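Long-range contacts in extracellular solute-binding protein family 5 (Brucella melitensis, PDB 4ONY), which probably binds peptides or related solutes in the periplasm and hands them to an ABC transporter for import: residues Tyr140-Glu145 with His195-Asp200; Leu311-Asn316 with Val558-Leu563; Phe335-Ala340 with Tyr349-Ser354. All coordinates share one frame; numbering follows the deposited sequence.

Contact 1. Residues Tyr140-Glu145 with His195-Asp200; sequences YDILTE and HAINRD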
# COMPACT_ATOMS: atom_id res chain seq x y z
N TYR A 140 21.08 -0.12 -15.90
CA TYR A 140 20.60 -1.54 -15.95
C TYR A 140 21.77 -2.51 -15.78
O TYR A 140 21.62 -3.59 -15.15
CB TYR A 140 19.75 -1.82 -17.20
CG TYR A 140 18.40 -1.19 -17.01
CD1 TYR A 140 18.22 0.16 -17.20
CD2 TYR A 140 17.32 -1.93 -16.53
CE1 TYR A 140 17.00 0.78 -16.93
CE2 TYR A 140 16.09 -1.33 -16.26
CZ TYR A 140 15.92 0.02 -16.47
OH TYR A 140 14.69 0.63 -16.17
N ASP A 141 22.92 -2.15 -16.33
CA ASP A 141 24.16 -2.93 -16.13
C ASP A 141 24.51 -3.04 -14.60
O ASP A 141 24.48 -4.14 -14.01
CB ASP A 141 25.30 -2.28 -16.94
CG ASP A 141 26.63 -3.00 -16.76
OD1 ASP A 141 26.67 -4.13 -16.30
OD2 ASP A 141 27.65 -2.38 -17.07
N ILE A 142 24.73 -1.89 -13.95
CA ILE A 142 25.21 -1.92 -12.59
C ILE A 142 24.18 -2.45 -11.58
O ILE A 142 24.56 -3.12 -10.64
CB ILE A 142 25.79 -0.57 -12.13
CG1 ILE A 142 26.61 -0.76 -10.85
CG2 ILE A 142 24.72 0.47 -11.90
CD1 ILE A 142 27.33 0.50 -10.41
N LEU A 143 22.89 -2.15 -11.76
CA LEU A 143 21.87 -2.63 -10.84
C LEU A 143 21.63 -4.13 -10.97
O LEU A 143 21.35 -4.78 -9.98
CB LEU A 143 20.57 -1.89 -11.03
CG LEU A 143 20.58 -0.45 -10.57
CD1 LEU A 143 19.22 0.15 -10.83
CD2 LEU A 143 20.87 -0.39 -9.06
N THR A 144 21.74 -4.66 -12.18
CA THR A 144 21.70 -6.08 -12.38
C THR A 144 22.88 -6.77 -11.67
O THR A 144 22.71 -7.76 -10.96
CB THR A 144 21.69 -6.41 -13.88
OG1 THR A 144 20.53 -5.79 -14.48
CG2 THR A 144 21.61 -7.93 -14.08
N GLU A 145 24.08 -6.23 -11.83
CA GLU A 145 25.28 -6.87 -11.22
C GLU A 145 25.31 -6.68 -9.68
O GLU A 145 25.67 -7.62 -8.93
CB GLU A 145 26.54 -6.28 -11.85
CG GLU A 145 27.82 -7.06 -11.56
CD GLU A 145 29.14 -6.25 -11.60
OE1 GLU A 145 29.28 -5.23 -12.29
OE2 GLU A 145 30.08 -6.70 -10.93
N HIS A 195 28.84 8.97 -14.77
CA HIS A 195 30.03 9.79 -14.53
C HIS A 195 30.31 9.99 -13.06
O HIS A 195 31.43 10.26 -12.71
CB HIS A 195 29.92 11.16 -15.17
CG HIS A 195 29.02 12.10 -14.42
ND1 HIS A 195 27.64 12.06 -14.54
CD2 HIS A 195 29.29 13.09 -13.54
CE1 HIS A 195 27.12 12.99 -13.75
NE2 HIS A 195 28.10 13.64 -13.16
N ALA A 196 29.32 9.85 -12.20
CA ALA A 196 29.50 10.17 -10.79
C ALA A 196 29.62 8.97 -9.86
O ALA A 196 29.68 9.17 -8.65
CB ALA A 196 28.34 11.03 -10.32
N ILE A 197 29.52 7.75 -10.38
CA ILE A 197 29.51 6.58 -9.52
C ILE A 197 30.84 5.81 -9.71
O ILE A 197 31.23 5.50 -10.82
CB ILE A 197 28.30 5.69 -9.83
CG1 ILE A 197 27.07 6.29 -9.18
CG2 ILE A 197 28.49 4.28 -9.30
CD1 ILE A 197 25.76 5.76 -9.71
N ASN A 198 31.48 5.50 -8.61
CA ASN A 198 32.64 4.57 -8.61
C ASN A 198 32.06 3.19 -8.51
O ASN A 198 31.54 2.80 -7.49
CB ASN A 198 33.57 4.82 -7.42
CG ASN A 198 34.76 3.85 -7.36
OD1 ASN A 198 34.69 2.69 -7.76
ND2 ASN A 198 35.87 4.35 -6.86
N ARG A 199 32.19 2.45 -9.59
CA ARG A 199 31.62 1.15 -9.68
C ARG A 199 32.15 0.16 -8.64
O ARG A 199 31.41 -0.73 -8.19
CB ARG A 199 31.85 0.61 -11.07
CG ARG A 199 30.93 -0.54 -11.40
CD ARG A 199 31.10 -0.97 -12.83
NE ARG A 199 30.29 -2.17 -13.03
CZ ARG A 199 29.38 -2.33 -14.00
NH1 ARG A 199 29.22 -1.40 -14.93
NH2 ARG A 199 28.68 -3.46 -14.05
N ASP A 200 33.43 0.28 -8.32
CA ASP A 200 34.04 -0.64 -7.38
C ASP A 200 33.45 -0.42 -6.01
O ASP A 200 33.23 -1.39 -5.30
CB ASP A 200 35.54 -0.45 -7.30
CG ASP A 200 36.23 -0.83 -8.58
OD1 ASP A 200 35.66 -1.64 -9.33
OD2 ASP A 200 37.34 -0.30 -8.84
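The guanidinium of Arg199 turns one face to the helix backbone at Ile142 CA, while the carboxylates of Asp141 and Glu145 meet it at the edge. The Glu145 carboxylate lies nearly coplanar with the guanidinium, the two planes 27° apart. Glu145 OE1, met nearly along its C-O bond, takes a straight bond from Arg199 NH2 at 2.6 Å; Arg199 NE adds a weak, bent one to the same oxygen at 3.3 Å. Asp141 is gripped end-on by two nitrogens, Arg199 NH1 to Asp141 OD2 at 2.8 Å and Arg199 NH2 to Asp141 OD1 at 3.1 Å. Here the planes are 50° apart, and both nitrogens come in from above the carboxylate plane. The Asp141 and Arg199 side chains cross at about a right angle.

Arg199 spans the gap because its chain is extended from CG to NE. On the way, Arg199 CG passes Ile142 CD1 at 3.9 Å, the two side chains running in opposite directions. Ile142 CD1 also meets Ile197 CG2 at 4.1 Å, so the aliphatic part of Arg199 lies against a small apolar patch; Phe202 packs on Ile142 as well. The contact thus ties the last turns of helix 133-146 to the loop that leads toward strand 216-222, at the surface of the protein. Lys146, at the helix end, also bonds to Arg199 O.

One cation serves two carboxylates spaced one helical turn apart, with NH2 donating to both. Its charge should offset their mutual repulsion and favour their ionised forms, although Asp141 and Glu145 are both exposed and solvent probably weakens the attraction.

Contact 2. Residues Leu311-Asn316 with Val558-Leu563; sequences LGFVFN and VPLYHL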
# COMPACT_ATOMS: atom_id res chain seq x y z
N LEU A 311 -7.31 -5.33 7.84
CA LEU A 311 -6.93 -5.89 9.11
C LEU A 311 -8.07 -6.85 9.46
O LEU A 311 -9.24 -6.47 9.44
CB LEU A 311 -6.79 -4.81 10.20
CG LEU A 311 -6.52 -5.29 11.62
CD1 LEU A 311 -5.18 -6.00 11.73
CD2 LEU A 311 -6.54 -4.14 12.60
N GLY A 312 -7.74 -8.08 9.82
CA GLY A 312 -8.76 -9.05 10.20
C GLY A 312 -8.23 -10.18 11.02
O GLY A 312 -7.00 -10.39 11.05
N PHE A 313 -9.13 -10.94 11.67
CA PHE A 313 -8.74 -12.22 12.23
C PHE A 313 -8.69 -13.18 11.07
O PHE A 313 -9.55 -13.13 10.19
CB PHE A 313 -9.71 -12.72 13.27
CG PHE A 313 -9.73 -11.92 14.53
CD1 PHE A 313 -8.70 -12.02 15.45
CD2 PHE A 313 -10.81 -11.11 14.84
CE1 PHE A 313 -8.72 -11.33 16.64
CE2 PHE A 313 -10.85 -10.42 16.06
CZ PHE A 313 -9.80 -10.53 16.96
N VAL A 314 -7.67 -14.02 11.03
CA VAL A 314 -7.44 -14.96 9.97
C VAL A 314 -7.64 -16.37 10.46
O VAL A 314 -7.03 -16.77 11.44
CB VAL A 314 -6.03 -14.84 9.37
CG1 VAL A 314 -5.90 -15.77 8.18
CG2 VAL A 314 -5.78 -13.43 8.84
N PHE A 315 -8.51 -17.12 9.81
CA PHE A 315 -8.71 -18.53 10.12
C PHE A 315 -7.68 -19.35 9.35
O PHE A 315 -7.61 -19.26 8.12
CB PHE A 315 -10.08 -19.02 9.61
CG PHE A 315 -11.29 -18.37 10.28
CD1 PHE A 315 -11.74 -18.83 11.52
CD2 PHE A 315 -12.00 -17.39 9.62
CE1 PHE A 315 -12.87 -18.27 12.14
CE2 PHE A 315 -13.12 -16.81 10.22
CZ PHE A 315 -13.54 -17.26 11.48
N ASN A 316 -6.91 -20.19 10.06
CA ASN A 316 -6.10 -21.20 9.35
C ASN A 316 -6.95 -22.39 8.90
O ASN A 316 -7.14 -23.34 9.65
CB ASN A 316 -4.93 -21.71 10.20
CG ASN A 316 -3.97 -22.57 9.41
OD1 ASN A 316 -4.16 -22.82 8.22
ND2 ASN A 316 -2.92 -23.07 10.10
N VAL A 558 -12.07 -12.55 9.32
CA VAL A 558 -13.14 -11.79 9.97
C VAL A 558 -12.64 -10.35 9.84
O VAL A 558 -11.71 -9.94 10.53
CB VAL A 558 -13.28 -12.11 11.45
CG1 VAL A 558 -14.44 -11.33 12.05
CG2 VAL A 558 -13.46 -13.62 11.67
N PRO A 559 -13.23 -9.59 8.93
CA PRO A 559 -12.70 -8.25 8.66
C PRO A 559 -12.96 -7.33 9.86
O PRO A 559 -14.05 -7.35 10.45
CB PRO A 559 -13.46 -7.84 7.40
CG PRO A 559 -14.80 -8.53 7.51
CD PRO A 559 -14.48 -9.86 8.19
N LEU A 560 -11.97 -6.51 10.22
CA LEU A 560 -12.08 -5.67 11.41
C LEU A 560 -12.42 -4.25 11.02
O LEU A 560 -13.58 -3.98 10.72
CB LEU A 560 -10.80 -5.80 12.25
CG LEU A 560 -10.63 -7.16 12.92
CD1 LEU A 560 -9.29 -7.35 13.65
CD2 LEU A 560 -11.79 -7.43 13.86
N TYR A 561 -11.43 -3.34 10.96
CA TYR A 561 -11.71 -1.94 10.87
C TYR A 561 -10.52 -1.14 10.38
O TYR A 561 -9.38 -1.62 10.35
CB TYR A 561 -12.18 -1.41 12.24
CG TYR A 561 -11.31 -1.92 13.37
CD1 TYR A 561 -10.02 -1.43 13.55
CD2 TYR A 561 -11.74 -2.92 14.18
CE1 TYR A 561 -9.20 -1.93 14.55
CE2 TYR A 561 -10.95 -3.39 15.19
CZ TYR A 561 -9.69 -2.90 15.37
OH TYR A 561 -8.94 -3.41 16.38
N HIS A 562 -10.81 0.08 9.99
CA HIS A 562 -9.85 0.99 9.38
C HIS A 562 -10.30 2.40 9.70
O HIS A 562 -11.47 2.63 10.11
CB HIS A 562 -9.85 0.79 7.85
CG HIS A 562 -11.12 1.19 7.19
ND1 HIS A 562 -12.25 0.39 7.18
CD2 HIS A 562 -11.48 2.34 6.56
CE1 HIS A 562 -13.26 1.04 6.62
NE2 HIS A 562 -12.81 2.21 6.22
N LEU A 563 -9.41 3.35 9.48
CA LEU A 563 -9.73 4.76 9.71
C LEU A 563 -10.33 5.33 8.44
O LEU A 563 -9.73 5.26 7.43
CB LEU A 563 -8.44 5.52 10.08
CG LEU A 563 -7.92 5.23 11.48
CD1 LEU A 563 -6.64 5.99 11.71
CD2 LEU A 563 -8.96 5.59 12.54
O HOH W 1 -9.11 -2.86 7.54
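Gly312 and Pro559 form an antiparallel non-hydrogen-bonded pair and Phe313 and Val558 the adjoining hydrogen-bonded one, Val558 N to Phe313 O at 2.7 Å and Phe313 N to Val558 O at 3.0 Å, the touching parts running in nearly opposite directions (170°). On the face that carries Phe313 and Val558, Phe313 CB and Val558 CB lie 4.1 Å apart, Val558 CB being at the edge of the Phe313 ring. One face of that ring receives Leu560 CD1, displaced toward the rim, while Leu560 CD2 touches Phe313 CE2. These strands belong to the mixed six-stranded sheet of one lobe of the periplasmic binding protein, where strand 310-315 is held between 557-562 and 484-489. Helix 443-458 packs over the Phe313 side, with Tyr452 stacked on the ring. Farther along, Val558 CG2, anti to the carbonyl carbon, presses against Phe315 CE2 at 3.5 Å.

Leu560 interrupts strand 557-562, yet Leu560 N still donates to Leu311 O at 2.8 Å. Leu560 CG approaches Gly312 CA to 3.8 Å, and Leu560 CD1 meets Leu311 CG at 4.0 Å. Beyond this break a water bridges Leu311 N and Tyr561 O. Leu311 and Tyr561 lie side by side, pointing the same way, with Leu311 CD2 against Tyr561 CE1.

Contact 3. Residues Phe335-Ala340 with Tyr349-Ser354; sequences FDFEWA and YRRTQS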
# COMPACT_ATOMS: atom_id res chain seq x y z
N PHE A 335 -18.02 -11.31 16.14
CA PHE A 335 -17.25 -10.15 16.48
C PHE A 335 -18.16 -8.90 16.58
O PHE A 335 -18.90 -8.59 15.64
CB PHE A 335 -16.13 -9.89 15.51
CG PHE A 335 -15.36 -8.63 15.87
CD1 PHE A 335 -14.59 -8.59 17.01
CD2 PHE A 335 -15.46 -7.49 15.08
CE1 PHE A 335 -13.93 -7.44 17.37
CE2 PHE A 335 -14.79 -6.35 15.43
CZ PHE A 335 -14.04 -6.32 16.58
N ASP A 336 -18.14 -8.23 17.74
CA ASP A 336 -18.98 -7.05 17.98
C ASP A 336 -18.17 -5.79 17.76
O ASP A 336 -17.53 -5.28 18.67
CB ASP A 336 -19.62 -7.07 19.36
CG ASP A 336 -20.66 -5.98 19.55
OD1 ASP A 336 -20.63 -4.98 18.79
OD2 ASP A 336 -21.49 -6.13 20.48
N PHE A 337 -18.17 -5.31 16.52
CA PHE A 337 -17.40 -4.15 16.19
C PHE A 337 -17.93 -2.90 16.91
O PHE A 337 -17.15 -2.04 17.33
CB PHE A 337 -17.34 -3.85 14.70
CG PHE A 337 -16.72 -2.51 14.39
CD1 PHE A 337 -15.40 -2.27 14.71
CD2 PHE A 337 -17.45 -1.49 13.82
CE1 PHE A 337 -14.82 -1.01 14.47
CE2 PHE A 337 -16.88 -0.24 13.55
CZ PHE A 337 -15.55 -0.01 13.87
N GLU A 338 -19.24 -2.77 16.98
CA GLU A 338 -19.82 -1.54 17.50
C GLU A 338 -19.48 -1.37 18.98
O GLU A 338 -19.14 -0.27 19.42
CB GLU A 338 -21.33 -1.47 17.25
CG GLU A 338 -21.72 -1.22 15.79
CD GLU A 338 -21.34 -2.35 14.86
OE1 GLU A 338 -21.58 -3.53 15.22
OE2 GLU A 338 -20.79 -2.08 13.74
N TRP A 339 -19.48 -2.46 19.73
CA TRP A 339 -19.00 -2.39 21.10
C TRP A 339 -17.53 -1.94 21.15
O TRP A 339 -17.15 -1.06 21.95
CB TRP A 339 -19.15 -3.72 21.84
CG TRP A 339 -18.74 -3.60 23.29
CD1 TRP A 339 -19.56 -3.24 24.34
CD2 TRP A 339 -17.43 -3.77 23.85
NE1 TRP A 339 -18.84 -3.17 25.52
CE2 TRP A 339 -17.53 -3.49 25.26
CE3 TRP A 339 -16.18 -4.09 23.32
CZ2 TRP A 339 -16.40 -3.53 26.12
CZ3 TRP A 339 -15.05 -4.14 24.18
CH2 TRP A 339 -15.19 -3.86 25.56
N ALA A 340 -16.68 -2.56 20.33
CA ALA A 340 -15.26 -2.30 20.37
C ALA A 340 -14.98 -0.85 19.98
O ALA A 340 -14.14 -0.14 20.60
CB ALA A 340 -14.52 -3.25 19.46
N TYR A 349 -13.09 4.44 14.39
CA TYR A 349 -12.96 3.52 13.29
C TYR A 349 -14.28 3.30 12.53
O TYR A 349 -15.37 3.65 13.01
CB TYR A 349 -12.44 2.16 13.76
CG TYR A 349 -10.98 2.07 14.14
CD1 TYR A 349 -10.00 2.24 13.20
CD2 TYR A 349 -10.59 1.75 15.42
CE1 TYR A 349 -8.66 2.14 13.51
CE2 TYR A 349 -9.27 1.64 15.75
CZ TYR A 349 -8.31 1.84 14.79
OH TYR A 349 -7.02 1.72 15.13
N ARG A 350 -14.16 2.75 11.34
CA ARG A 350 -15.26 2.29 10.55
C ARG A 350 -15.00 0.85 10.23
O ARG A 350 -13.84 0.42 10.01
CB ARG A 350 -15.40 3.12 9.25
CG ARG A 350 -16.84 3.61 8.94
CD ARG A 350 -17.19 5.07 9.39
NE ARG A 350 -16.93 5.34 10.82
CZ ARG A 350 -17.17 6.49 11.49
NH1 ARG A 350 -16.82 6.61 12.76
NH2 ARG A 350 -17.74 7.53 10.89
N ARG A 351 -16.08 0.09 10.12
CA ARG A 351 -15.98 -1.34 9.87
C ARG A 351 -15.41 -1.60 8.47
O ARG A 351 -15.84 -0.99 7.50
CB ARG A 351 -17.37 -2.00 9.95
CG ARG A 351 -17.30 -3.53 9.94
CD ARG A 351 -16.72 -4.11 11.23
NE ARG A 351 -16.33 -5.53 11.12
CZ ARG A 351 -17.09 -6.59 11.50
NH1 ARG A 351 -18.31 -6.43 11.99
NH2 ARG A 351 -16.61 -7.81 11.38
N THR A 352 -14.48 -2.53 8.37
CA THR A 352 -13.96 -2.95 7.08
C THR A 352 -14.83 -4.11 6.60
O THR A 352 -15.13 -5.02 7.36
CB THR A 352 -12.49 -3.40 7.21
OG1 THR A 352 -11.66 -2.29 7.60
CG2 THR A 352 -12.01 -3.99 5.91
N GLN A 353 -15.23 -4.07 5.35
CA GLN A 353 -16.07 -5.11 4.78
C GLN A 353 -15.45 -5.85 3.54
O GLN A 353 -15.78 -6.96 3.32
CB GLN A 353 -17.40 -4.49 4.32
CG GLN A 353 -18.13 -3.68 5.37
CD GLN A 353 -19.46 -3.20 4.86
OE1 GLN A 353 -20.38 -3.95 4.66
NE2 GLN A 353 -19.52 -1.95 4.52
N SER A 354 -14.62 -5.16 2.76
CA SER A 354 -14.08 -5.65 1.49
C SER A 354 -12.55 -5.73 1.59
O SER A 354 -11.95 -4.94 2.33
CB SER A 354 -14.42 -4.64 0.40
OG SER A 354 -13.78 -4.89 -0.85
O HOH W 2 -19.35 -8.78 13.02
O HOH W 3 -20.22 -3.94 11.91
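Arg351 runs past Phe337 in the opposite direction, starting with its CA over one face of the ring, near the rim, and Arg351 CB at 3.9 Å from Phe337 CD2. A bend at the second torsion (chi2 70°) brings Arg351 CD back against the root of the ring, 3.5 Å from Phe337 CG and close to Phe337 CB as well. Arg351 NE follows, still near Phe337 CB. At the tip, Arg351 NH1 donates at 2.8 Å to a water that in turn bonds to Phe335 O, and at 3.1 Å to a second water beside Glu338 OE2; both waters lie in the guanidinium plane. Arg351 NH2 has its main partner outside the two segments, the carbonyl O of Pro559 in strand 557-562, and Leu560 O takes a weak bond from Arg351 NE.

One face of the guanidinium is covered, toward its rim, by Phe335 CD2, 3.9 Å from Arg351 NH2. The planes are 78° apart, and the nitrogen sits at the edge of the phenyl ring. The Phe337 ring ends against Tyr349, with Phe337 CZ 3.8 Å from Tyr349 CB, the side chains crossing at about a right angle. Through these contacts the start of helix 337-344 packs on the edge strand 350-351; Asp336 is the N-cap residue, its OD1 accepting from Trp339 N at 2.9 Å.

Phe335 thus meets the cation itself, while Phe337 packs along the aliphatic part. Glu338 OE2 lies 5.3 Å from Arg351 NH1 with a water between them, so any attraction is probably long-range and partly screened, not a direct salt bridge.

How the contacts relate
Contacts 2 and 3 are neighbours in one lobe, their centres about 9 Å apart. Strands 557-562 and 350-351 lie side by side in the same sheet, and contact 3 is nested within the chain loop that contact 2 closes. Besides the arginine of contact 3, Thr352 OG1 and His562 ND1 join them, 2.8 Å apart in a probable hydrogen bond. Contact 1 lies across the chain's centre, about 44 Å from contact 2 and 50 Å from contact 3, centre to centre; nearest atoms are about 33 Å away in both cases. None of the three includes the residues around the bound 1-ethoxy-2-(2-ethoxyethoxy)ethane, Gln222, Gln225, Arg226, Tyr256 and Tyr257; the loop of contact 1 leads into strand 216-222, which ends at Gln222.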